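Local coordinates for protein hydrazine synthase gamma subunit (PDB 5C2V) that forms part of a multiheme complex that makes hydrazine, reducing nitric oxide to hydroxylamine, apparently at one of its two c-type hemes, at residues 221-226 / 237-242; 75-80 / 244-249; 268-273 / 280-285. One frame throughout, in Å; residues are numbered along the deposited sequence.

Contact 1: 221-226 / 237-242. With BET (trimethyl glycine), chain R.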
loop_
_atom_site.group_PDB
_atom_site.type_symbol
_atom_site.label_atom_id
_atom_site.label_comp_id
_atom_site.label_asym_id
_atom_site.label_seq_id
_atom_site.Cartn_x
_atom_site.Cartn_y
_atom_site.Cartn_z
ATOM N N SER C 221 -34.793 26.108 28.770
ATOM C CA SER C 221 -35.165 25.557 27.470
ATOM C C SER C 221 -34.047 25.748 26.450
ATOM O O SER C 221 -33.020 26.356 26.750
ATOM C CB SER C 221 -36.456 26.200 26.963
ATOM O OG SER C 221 -36.259 27.569 26.656
ATOM N N THR C 222 -34.253 25.226 25.246
ATOM C CA THR C 222 -33.255 25.309 24.184
ATOM C C THR C 222 -33.954 25.403 22.825
ATOM O O THR C 222 -35.043 24.854 22.649
ATOM C CB THR C 222 -32.299 24.087 24.232
ATOM O OG1 THR C 222 -31.211 24.271 23.317
ATOM C CG2 THR C 222 -33.037 22.799 23.896
ATOM N N PRO C 223 -33.346 26.111 21.857
ATOM C CA PRO C 223 -32.087 26.861 21.926
ATOM C C PRO C 223 -32.255 28.263 22.501
ATOM O O PRO C 223 -33.368 28.665 22.840
ATOM C CB PRO C 223 -31.655 26.933 20.464
ATOM C CG PRO C 223 -32.945 27.008 19.727
ATOM C CD PRO C 223 -33.916 26.142 20.498
ATOM N N GLY C 224 -31.153 28.998 22.597
ATOM C CA GLY C 224 -31.179 30.348 23.123
ATOM C C GLY C 224 -31.818 31.330 22.165
ATOM O O GLY C 224 -31.882 31.090 20.959
ATOM N N LYS C 225 -32.283 32.449 22.707
ATOM C CA LYS C 225 -32.904 33.496 21.908
ATOM C C LYS C 225 -31.979 34.702 21.869
ATOM O O LYS C 225 -31.169 34.898 22.775
ATOM C CB LYS C 225 -34.270 33.891 22.471
ATOM C CG LYS C 225 -34.204 34.728 23.739
ATOM C CD LYS C 225 -35.545 35.367 24.059
ATOM C CE LYS C 225 -36.621 34.320 24.287
ATOM N NZ LYS C 225 -37.925 34.939 24.654
ATOM N N VAL C 226 -32.087 35.505 20.817
ATOM C CA VAL C 226 -31.208 36.654 20.687
ATOM C C VAL C 226 -31.630 37.716 21.695
ATOM O O VAL C 226 -32.753 38.217 21.650
ATOM C CB VAL C 226 -31.252 37.243 19.264
ATOM C CG1 VAL C 226 -30.284 38.410 19.139
ATOM C CG2 VAL C 226 -30.941 36.168 18.235
ATOM N N ASP C 237 -25.631 37.154 12.660
ATOM C CA ASP C 237 -25.742 35.704 12.772
ATOM C C ASP C 237 -25.601 35.262 14.226
ATOM O O ASP C 237 -24.566 35.499 14.850
ATOM C CB ASP C 237 -24.682 35.022 11.899
ATOM C CG ASP C 237 -24.803 33.508 11.898
ATOM O OD1 ASP C 237 -25.915 32.993 12.135
ATOM O OD2 ASP C 237 -23.786 32.830 11.645
ATOM N N PRO C 238 -26.652 34.627 14.771
ATOM C CA PRO C 238 -26.652 34.132 16.154
ATOM C C PRO C 238 -25.473 33.207 16.434
ATOM O O PRO C 238 -24.825 33.310 17.475
ATOM C CB PRO C 238 -27.977 33.368 16.251
ATOM C CG PRO C 238 -28.848 33.993 15.221
ATOM C CD PRO C 238 -27.935 34.372 14.094
ATOM N N TYR C 239 -25.211 32.304 15.497
ATOM C CA TYR C 239 -24.137 31.329 15.625
ATOM C C TYR C 239 -22.849 31.774 14.927
ATOM O O TYR C 239 -21.914 30.991 14.788
ATOM C CB TYR C 239 -24.608 29.972 15.103
ATOM C CG TYR C 239 -25.756 29.421 15.921
ATOM C CD1 TYR C 239 -25.528 28.812 17.149
ATOM C CD2 TYR C 239 -27.069 29.537 15.483
ATOM C CE1 TYR C 239 -26.572 28.320 17.909
ATOM C CE2 TYR C 239 -28.121 29.046 16.237
ATOM C CZ TYR C 239 -27.865 28.439 17.449
ATOM O OH TYR C 239 -28.905 27.947 18.204
ATOM N N GLY C 240 -22.825 33.017 14.453
ATOM C CA GLY C 240 -21.644 33.584 13.817
ATOM C C GLY C 240 -20.365 33.467 14.632
ATOM O O GLY C 240 -20.378 33.625 15.853
ATOM N N VAL C 241 -19.260 33.177 13.950
ATOM C CA VAL C 241 -17.972 32.968 14.608
ATOM C C VAL C 241 -17.081 34.218 14.613
ATOM O O VAL C 241 -16.028 34.237 15.252
ATOM C CB VAL C 241 -17.202 31.806 13.925
ATOM C CG1 VAL C 241 -16.494 32.300 12.670
ATOM C CG2 VAL C 241 -16.211 31.161 14.883
ATOM N N GLU C 242 -17.510 35.268 13.917
ATOM C CA GLU C 242 -16.691 36.472 13.779
ATOM C C GLU C 242 -17.001 37.554 14.813
ATOM O O GLU C 242 -16.286 38.553 14.906
ATOM C CB GLU C 242 -16.844 37.052 12.371
ATOM C CG GLU C 242 -15.878 36.465 11.354
ATOM C CD GLU C 242 -16.286 36.762 9.925
ATOM O OE1 GLU C 242 -17.483 36.610 9.603
ATOM O OE2 GLU C 242 -15.410 37.151 9.123
HETATM N N BET R . -12.706 33.405 9.632
HETATM C CA BET R . -11.823 33.573 10.864
HETATM C C BET R . -10.321 33.054 10.538
HETATM O O BET R . -10.003 32.009 11.160
HETATM O OXT BET R . -9.684 33.760 9.722
HETATM C C1 BET R . -14.157 33.274 10.047
HETATM C C2 BET R . -12.330 32.148 8.846
HETATM C C3 BET R . -12.625 34.640 8.751
#
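The phenol ring of Tyr-239 has Pro-223 beyond its hydroxyl, close to the ring plane, and Ile-248 over one face. Its OH lies 3.7 Å from the proline ring atom CB, while the methyl CD1 of Ile-248 sits above the ring, off-centre and 3.7 Å from Tyr-239 CE1; Lys-575 of the alpha subunit also packs on this side chain. With CG anti to the carbonyl carbon (chi1 -63°), the phenol swings out of its turn toward the proline loop. Pro-223 follows a cis peptide bond. The second touch is looser and purely apolar: the methyl CG2 of Val-226 lies 4.3 Å from CG of Pro-238. Pro-238 and Tyr-239 are the two central residues of a type I beta turn from Asp-237 to Gly-240, closed by a weak 3.1 Å bond from Gly-240 N to Asp-237 O; helix 229-234 links this turn to the loop 221-226. Beyond the turn, a trimethyl glycine sets its methyl C1 3.6 Å from Val-241 CG1, while its methyl C3 is 3.8 Å from Glu-242 OE2, where the carboxylate probably attracts the quaternary ammonium. Arg-243 of the beta subunit hydrogen-bonds the same ligand, and Gly-240 O accepts a hydrogen bond from His-573 of the alpha subunit.

Contact 2: 75-80 / 244-249. With CA (calcium ion), chain U; HEC (heme c), chain V.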
loop_
_atom_site.group_PDB
_atom_site.type_symbol
_atom_site.label_atom_id
_atom_site.label_comp_id
_atom_site.label_asym_id
_atom_site.label_seq_id
_atom_site.Cartn_x
_atom_site.Cartn_y
_atom_site.Cartn_z
ATOM N N GLY C 75 -10.897 40.780 28.249
ATOM C CA GLY C 75 -12.229 40.900 27.686
ATOM C C GLY C 75 -12.678 39.668 26.920
ATOM O O GLY C 75 -13.730 39.678 26.280
ATOM N N LEU C 76 -11.882 38.604 26.984
ATOM C CA LEU C 76 -12.210 37.359 26.295
ATOM C C LEU C 76 -13.380 36.643 26.961
ATOM O O LEU C 76 -13.423 36.506 28.183
ATOM C CB LEU C 76 -10.991 36.435 26.244
ATOM C CG LEU C 76 -9.859 36.842 25.300
ATOM C CD1 LEU C 76 -8.657 35.929 25.480
ATOM C CD2 LEU C 76 -10.336 36.822 23.855
ATOM N N ILE C 77 -14.325 36.183 26.147
ATOM C CA ILE C 77 -15.522 35.520 26.652
ATOM C C ILE C 77 -15.443 34.011 26.435
ATOM O O ILE C 77 -15.268 33.542 25.309
ATOM C CB ILE C 77 -16.789 36.080 25.979
ATOM C CG1 ILE C 77 -16.844 37.600 26.154
ATOM C CG2 ILE C 77 -18.035 35.417 26.546
ATOM C CD1 ILE C 77 -18.001 38.262 25.445
ATOM N N TRP C 78 -15.581 33.254 27.520
ATOM C CA TRP C 78 -15.359 31.812 27.487
ATOM C C TRP C 78 -16.590 31.014 27.889
ATOM O O TRP C 78 -17.485 31.531 28.559
ATOM C CB TRP C 78 -14.200 31.442 28.411
ATOM C CG TRP C 78 -12.926 32.126 28.066
ATOM C CD1 TRP C 78 -12.413 33.248 28.648
ATOM C CD2 TRP C 78 -11.996 31.738 27.052
ATOM N NE1 TRP C 78 -11.218 33.581 28.058
ATOM C CE2 TRP C 78 -10.939 32.669 27.075
ATOM C CE3 TRP C 78 -11.952 30.690 26.127
ATOM C CZ2 TRP C 78 -9.854 32.586 26.209
ATOM C CZ3 TRP C 78 -10.874 30.610 25.268
ATOM C CH2 TRP C 78 -9.840 31.551 25.315
ATOM N N ASP C 79 -16.629 29.747 27.485
ATOM C CA ASP C 79 -17.663 28.852 27.978
ATOM C C ASP C 79 -17.038 27.809 28.908
ATOM O O ASP C 79 -16.422 26.843 28.459
ATOM C CB ASP C 79 -18.390 28.185 26.807
ATOM C CG ASP C 79 -19.542 27.315 27.253
ATOM O OD1 ASP C 79 -19.917 27.396 28.437
ATOM O OD2 ASP C 79 -20.083 26.559 26.418
ATOM N N LEU C 80 -17.226 28.016 30.210
ATOM C CA LEU C 80 -16.748 27.112 31.255
ATOM C C LEU C 80 -17.733 25.976 31.520
ATOM O O LEU C 80 -18.934 26.126 31.306
ATOM C CB LEU C 80 -16.468 27.892 32.541
ATOM C CG LEU C 80 -15.468 29.042 32.387
ATOM C CD1 LEU C 80 -15.187 29.712 33.724
ATOM C CD2 LEU C 80 -14.175 28.558 31.742
ATOM N N ASN C 244 -17.336 39.621 18.273
ATOM C CA ASN C 244 -16.534 39.798 19.477
ATOM C C ASN C 244 -17.250 39.239 20.700
ATOM O O ASN C 244 -16.615 38.767 21.644
ATOM C CB ASN C 244 -16.205 41.277 19.694
ATOM C CG ASN C 244 -15.182 41.802 18.706
ATOM O OD1 ASN C 244 -14.215 41.116 18.374
ATOM N ND2 ASN C 244 -15.389 43.025 18.231
ATOM N N THR C 245 -18.579 39.307 20.678
ATOM C CA THR C 245 -19.405 38.861 21.797
ATOM C C THR C 245 -20.602 38.052 21.307
ATOM O O THR C 245 -21.111 38.297 20.214
ATOM C CB THR C 245 -19.928 40.051 22.625
ATOM O OG1 THR C 245 -20.978 40.711 21.907
ATOM C CG2 THR C 245 -18.818 41.040 22.890
ATOM N N PRO C 246 -21.055 37.080 22.114
ATOM C CA PRO C 246 -22.258 36.316 21.765
ATOM C C PRO C 246 -23.536 37.139 21.901
ATOM O O PRO C 246 -23.683 37.887 22.867
ATOM C CB PRO C 246 -22.245 35.167 22.776
ATOM C CG PRO C 246 -21.505 35.714 23.947
ATOM C CD PRO C 246 -20.442 36.600 23.365
ATOM N N ILE C 247 -24.442 37.009 20.937
ATOM C CA ILE C 247 -25.755 37.634 21.034
ATOM C C ILE C 247 -26.813 36.640 21.518
ATOM O O ILE C 247 -27.994 36.974 21.603
ATOM C CB ILE C 247 -26.195 38.251 19.690
ATOM C CG1 ILE C 247 -26.156 37.211 18.570
ATOM C CG2 ILE C 247 -25.315 39.443 19.341
ATOM C CD1 ILE C 247 -26.488 37.782 17.205
ATOM N N ILE C 248 -26.383 35.419 21.828
ATOM C CA ILE C 248 -27.273 34.396 22.380
ATOM C C ILE C 248 -26.650 33.722 23.599
ATOM O O ILE C 248 -25.465 33.905 23.879
ATOM C CB ILE C 248 -27.619 33.303 21.345
ATOM C CG1 ILE C 248 -26.371 32.498 20.979
ATOM C CG2 ILE C 248 -28.267 33.910 20.107
ATOM C CD1 ILE C 248 -26.643 31.350 20.030
ATOM N N GLY C 249 -27.454 32.951 24.326
ATOM C CA GLY C 249 -26.952 32.179 25.450
ATOM C C GLY C 249 -28.036 31.482 26.254
ATOM O O GLY C 249 -29.216 31.819 26.153
HETATM CA CA CA U . -20.329 27.973 30.593
HETATM FE FE HEC V . -10.061 33.398 36.002
HETATM C CHA HEC V . -13.057 34.640 37.140
HETATM C CHB HEC V . -8.577 34.318 38.931
HETATM C CHC HEC V . -7.113 31.931 34.970
HETATM C CHD HEC V . -11.272 33.155 32.806
HETATM N NA HEC V . -10.716 34.284 37.742
HETATM C C1A HEC V . -11.976 34.792 37.981
HETATM C C2A HEC V . -11.944 35.507 39.248
HETATM C C3A HEC V . -10.699 35.408 39.739
HETATM C C4A HEC V . -9.908 34.641 38.799
HETATM C CMA HEC V . -10.154 35.991 41.063
HETATM C CAA HEC V . -13.153 36.225 39.900
HETATM C CBA HEC V . -12.911 37.728 40.039
HETATM C CGA HEC V . -14.087 38.384 40.715
HETATM O O1A HEC V . -15.107 37.690 40.960
HETATM O O2A HEC V . -14.004 39.606 41.007
HETATM N NB HEC V . -8.139 33.270 36.753
HETATM C C1B HEC V . -7.855 33.503 38.085
HETATM C C2B HEC V . -6.676 32.738 38.435
HETATM C C3B HEC V . -6.265 32.084 37.341
HETATM C C4B HEC V . -7.179 32.403 36.262
HETATM C CMB HEC V . -6.017 32.721 39.831
HETATM C CAB HEC V . -5.046 31.139 37.216
HETATM C CBB HEC V . -5.288 29.823 37.988
HETATM N NC HEC V . -9.317 32.692 34.211
HETATM C C1C HEC V . -8.090 32.091 34.012
HETATM C C2C HEC V . -8.070 31.541 32.672
HETATM C C3C HEC V . -9.156 31.998 32.035
HETATM C C4C HEC V . -10.005 32.653 33.014
HETATM C CMC HEC V . -6.808 30.948 32.002
HETATM C CAC HEC V . -9.530 31.742 30.555
HETATM C CBC HEC V . -9.846 30.246 30.334
HETATM N ND HEC V . -11.868 33.897 35.095
HETATM C C1D HEC V . -12.173 33.542 33.781
HETATM C C2D HEC V . -13.603 33.643 33.596
HETATM C C3D HEC V . -14.159 34.108 34.948
HETATM C C4D HEC V . -13.011 34.239 35.818
HETATM C CMD HEC V . -14.400 33.346 32.308
HETATM C CAD HEC V . -15.635 34.370 35.310
HETATM C CBD HEC V . -16.294 33.036 35.651
HETATM C CGD HEC V . -17.733 33.264 36.028
HETATM O O1D HEC V . -18.437 32.271 36.349
HETATM O O2D HEC V . -18.174 34.440 36.007
HETATM O O HOH W 1 -18.585 29.622 30.799
HETATM O O HOH W 2 -10.974 31.607 36.600
#
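The backbones come closest at Ile-77 and Thr-245, whose CA atoms stand 7.1 Å apart, so side chains rather than main-chain bonds bridge the gap. Ile-77 does nearly all of the reaching. Its CG1 branch runs on fully extended (chi2 176°) and carries the terminal methyl CD1 to within 3.6 Å of CD of Pro-246, the two side chains meeting tip to tip. The same methyl is 3.9 Å from CB of Thr-245, a side chain it passes at a slant. The hydroxyl of Thr-245 is hydrogen-bonded to Arg-277 NE. The next residue of the strand, Trp-78, belongs to the pocket of heme 1, the apparent active-site heme: the heme atom CAC lies over one face of the indole, 3.5 Å from NE1 and offset toward the rim. Phe-226 of the beta subunit also meets this indole, with the ring planes inclined at about 60°. Further on, the chain turns to a calcium ion, held by Asp-79 OD1 at 2.3 Å and by Leu-80 O at 2.4 Å; Glu-83, Gly-84 and Ser-87 add further ligands. Strand 77-78 pairs antiparallel with strand 89-90, and the loop 244-249 packs on Ile-77 of this two-stranded pair, running from helix 229-234 toward strand 256-257 and covered in part by Trp-214 of the beta subunit, which packs on Pro-246.

Contact 3: 268-273 / 280-285. With CA (calcium ion), chain S; HEC (heme c), chain B.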
loop_
_atom_site.group_PDB
_atom_site.type_symbol
_atom_site.label_atom_id
_atom_site.label_comp_id
_atom_site.label_asym_id
_atom_site.label_seq_id
_atom_site.Cartn_x
_atom_site.Cartn_y
_atom_site.Cartn_z
ATOM N N GLY C 268 -13.347 45.299 29.184
ATOM C CA GLY C 268 -13.845 45.076 27.847
ATOM C C GLY C 268 -15.173 44.364 27.973
ATOM O O GLY C 268 -15.236 43.314 28.610
ATOM N N THR C 269 -16.227 44.930 27.387
ATOM C CA THR C 269 -17.464 44.178 27.200
ATOM C C THR C 269 -18.148 43.707 28.512
ATOM O O THR C 269 -17.794 42.670 29.091
ATOM C CB THR C 269 -17.217 42.998 26.264
ATOM O OG1 THR C 269 -16.731 43.494 25.010
ATOM C CG2 THR C 269 -18.497 42.306 26.011
ATOM N N TYR C 270 -19.009 44.579 29.037
ATOM C CA TYR C 270 -19.709 44.426 30.323
ATOM C C TYR C 270 -20.855 43.398 30.440
ATOM O O TYR C 270 -21.154 42.647 29.516
ATOM C CB TYR C 270 -20.254 45.798 30.723
ATOM C CG TYR C 270 -19.282 46.882 30.357
ATOM C CD1 TYR C 270 -18.170 47.120 31.143
ATOM C CD2 TYR C 270 -19.443 47.631 29.197
ATOM C CE1 TYR C 270 -17.263 48.087 30.809
ATOM C CE2 TYR C 270 -18.531 48.604 28.849
ATOM C CZ TYR C 270 -17.440 48.826 29.661
ATOM O OH TYR C 270 -16.523 49.797 29.332
ATOM N N PHE C 271 -21.502 43.454 31.605
ATOM C CA PHE C 271 -22.326 42.418 32.252
ATOM C C PHE C 271 -21.608 41.078 32.466
ATOM O O PHE C 271 -20.382 41.042 32.544
ATOM C CB PHE C 271 -23.616 42.182 31.454
ATOM C CG PHE C 271 -24.605 43.311 31.555
ATOM C CD1 PHE C 271 -24.710 44.052 32.720
ATOM C CD2 PHE C 271 -25.428 43.628 30.488
ATOM C CE1 PHE C 271 -25.615 45.092 32.819
ATOM C CE2 PHE C 271 -26.337 44.670 30.581
ATOM C CZ PHE C 271 -26.429 45.401 31.748
ATOM N N HIS C 272 -22.363 39.980 32.538
ATOM C CA HIS C 272 -21.765 38.682 32.877
ATOM C C HIS C 272 -21.291 37.872 31.671
ATOM O O HIS C 272 -20.215 37.274 31.698
ATOM C CB HIS C 272 -22.724 37.844 33.740
ATOM C CG HIS C 272 -23.922 37.318 33.011
ATOM N ND1 HIS C 272 -24.929 38.136 32.542
ATOM C CD2 HIS C 272 -24.286 36.055 32.700
ATOM C CE1 HIS C 272 -25.854 37.395 31.959
ATOM N NE2 HIS C 272 -25.491 36.129 32.041
ATOM N N ASP C 273 -22.108 37.848 30.625
ATOM C CA ASP C 273 -21.800 37.074 29.430
ATOM C C ASP C 273 -21.086 37.954 28.423
ATOM O O ASP C 273 -20.686 37.503 27.350
ATOM C CB ASP C 273 -23.075 36.493 28.817
ATOM C CG ASP C 273 -24.026 37.568 28.320
ATOM O OD1 ASP C 273 -23.956 38.708 28.825
ATOM O OD2 ASP C 273 -24.842 37.272 27.421
ATOM N N MET C 280 -22.714 52.312 27.026
ATOM C CA MET C 280 -24.032 52.762 26.593
ATOM C C MET C 280 -25.048 51.621 26.548
ATOM O O MET C 280 -26.234 51.822 26.811
ATOM C CB MET C 280 -23.924 53.424 25.215
ATOM C CG MET C 280 -25.240 53.910 24.638
ATOM S SD MET C 280 -25.990 55.233 25.605
ATOM C CE MET C 280 -27.463 55.544 24.639
ATOM N N ASP C 281 -24.573 50.421 26.227
ATOM C CA ASP C 281 -25.446 49.260 26.095
ATOM C C ASP C 281 -25.927 48.728 27.445
ATOM O O ASP C 281 -26.860 47.929 27.502
ATOM C CB ASP C 281 -24.734 48.146 25.323
ATOM C CG ASP C 281 -24.360 48.560 23.912
ATOM O OD1 ASP C 281 -25.263 48.634 23.052
ATOM O OD2 ASP C 281 -23.161 48.805 23.661
ATOM N N THR C 282 -25.298 49.176 28.529
ATOM C CA THR C 282 -25.693 48.753 29.873
ATOM C C THR C 282 -26.864 49.594 30.372
ATOM O O THR C 282 -27.359 49.409 31.483
ATOM C CB THR C 282 -24.528 48.868 30.872
ATOM O OG1 THR C 282 -24.101 50.234 30.956
ATOM C CG2 THR C 282 -23.359 48.006 30.431
ATOM N N ILE C 283 -27.298 50.511 29.517
ATOM C CA ILE C 283 -28.228 51.575 29.867
ATOM C C ILE C 283 -29.419 51.582 28.911
ATOM O O ILE C 283 -30.573 51.498 29.332
ATOM C CB ILE C 283 -27.529 52.944 29.865
ATOM C CG1 ILE C 283 -26.402 52.954 30.898
ATOM C CG2 ILE C 283 -28.516 54.045 30.167
ATOM C CD1 ILE C 283 -25.593 54.226 30.913
ATOM N N ASN C 284 -29.120 51.680 27.619
ATOM C CA ASN C 284 -30.106 51.913 26.561
ATOM C C ASN C 284 -31.217 50.864 26.438
ATOM O O ASN C 284 -32.089 50.989 25.576
ATOM C CB ASN C 284 -29.385 52.037 25.215
ATOM C CG ASN C 284 -28.466 50.860 24.930
ATOM O OD1 ASN C 284 -28.599 49.792 25.527
ATOM N ND2 ASN C 284 -27.525 51.055 24.013
ATOM N N ASN C 285 -31.156 49.820 27.266
ATOM C CA ASN C 285 -32.175 48.766 27.306
ATOM C C ASN C 285 -32.207 47.947 26.024
ATOM O O ASN C 285 -33.271 47.659 25.474
ATOM C CB ASN C 285 -33.564 49.353 27.581
ATOM C CG ASN C 285 -33.681 49.956 28.966
ATOM O OD1 ASN C 285 -33.048 49.493 29.914
ATOM N ND2 ASN C 285 -34.494 50.999 29.090
HETATM CA CA CA S . -15.934 42.422 31.289
HETATM FE FE HEC B . -25.803 48.039 37.529
HETATM C CHA HEC B . -23.780 45.604 36.194
HETATM C CHB HEC B . -24.093 50.430 35.778
HETATM C CHC HEC B . -28.256 50.344 38.274
HETATM C CHD HEC B . -27.315 45.766 39.576
HETATM N NA HEC B . -24.240 48.018 36.206
HETATM C C1A HEC B . -23.510 46.907 35.831
HETATM C C2A HEC B . -22.419 47.357 34.988
HETATM C C3A HEC B . -22.504 48.685 34.873
HETATM C C4A HEC B . -23.652 49.132 35.635
HETATM C CMA HEC B . -21.543 49.588 34.068
HETATM C CAA HEC B . -21.342 46.458 34.341
HETATM C CBA HEC B . -20.437 45.884 35.427
HETATM C CGA HEC B . -19.537 44.829 34.837
HETATM O O1A HEC B . -18.543 44.447 35.504
HETATM O O2A HEC B . -19.811 44.376 33.696
HETATM N NB HEC B . -26.082 50.049 37.167
HETATM C C1B HEC B . -25.320 50.798 36.289
HETATM C C2B HEC B . -26.042 52.019 35.998
HETATM C C3B HEC B . -27.189 51.998 36.693
HETATM C C4B HEC B . -27.238 50.755 37.439
HETATM C CMB HEC B . -25.539 53.141 35.062
HETATM C CAB HEC B . -28.291 53.084 36.707
HETATM C CBB HEC B . -29.033 53.115 35.352
HETATM N NC HEC B . -27.477 48.056 38.708
HETATM C C1C HEC B . -28.358 49.107 38.876
HETATM C C2C HEC B . -29.457 48.638 39.697
HETATM C C3C HEC B . -29.138 47.419 40.149
HETATM C C4C HEC B . -27.925 46.998 39.473
HETATM C CMC HEC B . -30.578 49.542 40.254
HETATM C CAC HEC B . -29.972 46.542 41.114
HETATM C CBC HEC B . -31.299 46.111 40.450
HETATM N ND HEC B . -25.534 45.996 37.888
HETATM C C1D HEC B . -26.404 45.250 38.680
HETATM C C2D HEC B . -26.196 43.845 38.405
HETATM C C3D HEC B . -25.084 43.799 37.347
HETATM C C4D HEC B . -24.741 45.180 37.087
HETATM C CMD HEC B . -26.933 42.649 39.048
HETATM C CAD HEC B . -24.464 42.552 36.680
HETATM C CBD HEC B . -25.517 41.868 35.816
HETATM C CGD HEC B . -24.862 40.846 34.928
HETATM O O1D HEC B . -25.577 40.221 34.102
HETATM O O2D HEC B . -23.623 40.657 35.045
HETATM O O HOH W 3 -13.912 42.507 30.064
HETATM O O HOH W 4 -14.677 42.089 33.322
#
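The Phe-271 ring has the methyl CG2 of Thr-282 over one face, 4.2 Å above the plane and offset toward the rim, and a heme methine at its edge. This methine, CHA of heme 2, lies in the ring plane 3.9 Å from CE1, so the ring touches both the threonine and the porphyrin; its CZ comes within 3.9 Å of Thr-282 CA. Set anti to the threonine's carbonyl carbon, CG2 also comes to 3.8 Å from Tyr-270 CB, while Thr-282 OG1 is hydrogen-bonded to Leu-279 O. The segment 268-273 meets the heme propionates through two weak hydrogen bonds, from Phe-271 N to O2A (2.8 Å) and from His-272 ND1 to O1D (2.7 Å). Asp-251 OD2 hydrogen-bonds NE2 of this histidine, which would help set the ring's rotation. Thr-269 O binds a calcium ion at 2.9 Å, along with Asn-90, Ser-267 and two waters. Thr-282 O accepts from ND1 of His-293, an axial ligand of the heme iron, consistent with a second-shell role in orienting that imidazole. Residues 280-282 end a 3-10 segment, with Ile-283 N and Asn-284 N both bonded to Met-280 O, and Met-280 and Ile-283 pack on helix 301-312.

In the fold
Contacts 2 and 3 are buried, whereas contact 1 is a surface contact bordered by the alpha and beta subunits. Segments 237-242 and 244-249 share the loop between helix 229-234 and strand 256-257; both segments of contact 3 share the loop before helix 301-312. Contacts 1 and 2 adjoin, Val-226 CG1 lying 3.7 Å from Ile-247 O. Contact 2 also meets contact 3, with CG2 of Thr-245 and CG2 of Thr-269 3.4 Å apart; contacts 1 and 3 do not touch. All three join their segments by van der Waals packing. Contacts 1 and 2 meet neighbouring subunits, contact 3 far less; trimethyl glycine borders contact 1, heme 1 and calcium contact 2, heme 2 and another calcium contact 3.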